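Local coordinates for nuclear polyadenylated RNA-binding protein NAB2 (Saccharomyces cerevisiae, PDB 2V75), which binds the poly(A) tails of mRNAs and pre-mRNAs, shielding them from the exosome and helping to control tail length and nuclear export, the latter requiring this N-terminal domain, at residues S47-L52 / N66-A71. Residues are numbered along the deposited sequence; the frame is centred on the assembly and turned at random.
Sequences SVVDEL and NVVQTA
V48, V49 and L52 of helix 45-55 receive V68 of another where the segments 47-52 and 66-71 run roughly antiparallel, their axes 9.8 Å apart at closest approach and at 139° between N-to-C directions. V49 and V68 lie nearest in the backbone, CA to CA 6.7 Å. The CB of V68 is directed toward the facing helix, and this residue supplies nearly all of the 66-71 side of the contact, a single branched side chain set among three apolar ones. With CG1 of V68 anti to the backbone N (chi1 172°), its CG2 lies anti to the carbonyl carbon and meets CD1 of L52 end to end at 3.3 Å, tighter than usual for two carbons. The same methyl lies 3.7 Å from CG1 of V48, while CG1 of V68 stands 4.0 Å from that V48 methyl. V49 comes in at the flank: its CG2, on the backbone N side of the side chain, rests 3.7 Å from CB of V68. All four touching residues are buried and the contact is purely apolar, with no hydrogen bond between the segments. On the 66-71 helix, T70 turns its OG1 back to N66 O at 2.8 Å; that carbonyl also accepts T70 N, the two donors arriving from opposite faces of its plane. L52 also packs on I35 and L64, and V67 reaches the same I35, so the contact continues into the apolar interior shared by helices 28-40, 45-55 and 61-79. Away from the contact, D50 forms a salt bridge with R61 at the start of helix 61-79. This is antiparallel helix-helix packing between consecutive helices in the hydrophobic core of the all-helical N-terminal domain of Nab2, whose family is grouped with PWI-like domains.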
loop_
_atom_site.group_PDB
_atom_site.type_symbol
_atom_site.label_atom_id
_atom_site.label_comp_id
_atom_site.label_asym_id
_atom_site.label_seq_id
_atom_site.Cartn_x
_atom_site.Cartn_y
_atom_site.Cartn_z
ATOM N N SER A 47 -9.165 6.662 7.487
ATOM C CA SER A 47 -8.275 6.773 8.648
ATOM C C SER A 47 -6.845 6.424 8.269
ATOM O O SER A 47 -5.886 7.015 8.758
ATOM C CB SER A 47 -8.755 5.935 9.844
ATOM O OG SER A 47 -8.240 4.597 9.821
ATOM N N VAL A 48 -6.651 5.465 7.387
ATOM C CA VAL A 48 -5.304 5.130 6.986
ATOM C C VAL A 48 -4.742 6.275 6.110
ATOM O O VAL A 48 -3.584 6.656 6.257
ATOM C CB VAL A 48 -5.217 3.768 6.278
ATOM C CG1 VAL A 48 -3.807 3.519 5.744
ATOM C CG2 VAL A 48 -5.793 2.672 7.235
ATOM N N VAL A 49 -5.539 6.794 5.191
ATOM C CA VAL A 49 -5.051 7.878 4.324
ATOM C C VAL A 49 -4.729 9.122 5.147
ATOM O O VAL A 49 -3.631 9.700 5.051
ATOM C CB VAL A 49 -6.049 8.164 3.211
ATOM C CG1 VAL A 49 -5.577 9.360 2.355
ATOM C CG2 VAL A 49 -6.152 6.925 2.313
ATOM N N ASP A 50 -5.664 9.467 6.012
ATOM C CA ASP A 50 -5.460 10.537 6.995
ATOM C C ASP A 50 -4.121 10.425 7.744
ATOM O O ASP A 50 -3.389 11.406 7.828
ATOM C CB ASP A 50 -6.584 10.535 8.028
ATOM C CG ASP A 50 -7.840 11.150 7.524
ATOM O OD1 ASP A 50 -7.788 11.784 6.441
ATOM O OD2 ASP A 50 -8.868 11.019 8.243
ATOM N N GLU A 51 -3.803 9.246 8.285
ATOM C CA GLU A 51 -2.626 9.057 9.100
ATOM C C GLU A 51 -1.403 9.230 8.218
ATOM O O GLU A 51 -0.455 9.909 8.620
ATOM C CB GLU A 51 -2.639 7.706 9.837
ATOM C CG GLU A 51 -1.356 7.260 10.504
ATOM C CD GLU A 51 -1.207 7.744 11.944
ATOM O OE1 GLU A 51 -1.867 8.753 12.285
ATOM O OE2 GLU A 51 -0.441 7.110 12.711
ATOM N N LEU A 52 -1.411 8.666 7.016
ATOM C CA LEU A 52 -0.257 8.768 6.121
ATOM C C LEU A 52 0.003 10.234 5.697
ATOM O O LEU A 52 1.156 10.684 5.594
ATOM C CB LEU A 52 -0.463 7.906 4.879
ATOM C CG LEU A 52 -0.513 6.401 5.108
ATOM C CD1 LEU A 52 -1.027 5.633 3.814
ATOM C CD2 LEU A 52 0.818 5.977 5.585
ATOM N N ASN A 66 -4.832 6.165 -3.596
ATOM C CA ASN A 66 -4.622 5.086 -4.539
ATOM C C ASN A 66 -3.843 3.927 -3.938
ATOM O O ASN A 66 -4.204 2.768 -4.159
ATOM C CB ASN A 66 -3.891 5.608 -5.745
ATOM C CG ASN A 66 -3.698 4.515 -6.794
ATOM O OD1 ASN A 66 -2.586 4.247 -7.248
ATOM N ND2 ASN A 66 -4.815 3.885 -7.189
ATOM N N VAL A 67 -2.780 4.245 -3.221
ATOM C CA VAL A 67 -1.899 3.241 -2.620
ATOM C C VAL A 67 -2.709 2.490 -1.579
ATOM O O VAL A 67 -2.690 1.257 -1.549
ATOM C CB VAL A 67 -0.664 3.827 -1.970
ATOM C CG1 VAL A 67 0.115 2.714 -1.178
ATOM C CG2 VAL A 67 0.211 4.524 -3.054
ATOM N N VAL A 68 -3.403 3.232 -0.725
ATOM C CA VAL A 68 -4.245 2.588 0.301
ATOM C C VAL A 68 -5.365 1.680 -0.294
ATOM O O VAL A 68 -5.603 0.525 0.151
ATOM C CB VAL A 68 -4.748 3.636 1.339
ATOM C CG1 VAL A 68 -5.762 2.977 2.251
ATOM C CG2 VAL A 68 -3.542 4.267 2.127
ATOM N N GLN A 69 -6.117 2.186 -1.265
ATOM C CA GLN A 69 -7.094 1.400 -2.018
ATOM C C GLN A 69 -6.492 0.112 -2.566
ATOM O O GLN A 69 -7.036 -0.973 -2.435
ATOM C CB GLN A 69 -7.670 2.287 -3.138
ATOM C CG GLN A 69 -8.567 3.348 -2.591
ATOM C CD GLN A 69 -9.114 4.263 -3.682
ATOM O OE1 GLN A 69 -8.723 4.125 -4.840
ATOM N NE2 GLN A 69 -9.975 5.197 -3.305
ATOM N N THR A 70 -5.315 0.209 -3.174
ATOM C CA THR A 70 -4.679 -0.959 -3.731
ATOM C C THR A 70 -4.274 -1.974 -2.653
ATOM O O THR A 70 -4.475 -3.182 -2.830
ATOM C CB THR A 70 -3.391 -0.553 -4.455
ATOM O OG1 THR A 70 -3.745 0.325 -5.513
ATOM C CG2 THR A 70 -2.596 -1.772 -4.984
ATOM N N ALA A 71 -3.829 -1.470 -1.522
ATOM C CA ALA A 71 -3.436 -2.314 -0.404
ATOM C C ALA A 71 -4.644 -3.103 0.098
ATOM O O ALA A 71 -4.531 -4.291 0.289
ATOM C CB ALA A 71 -2.887 -1.468 0.751
#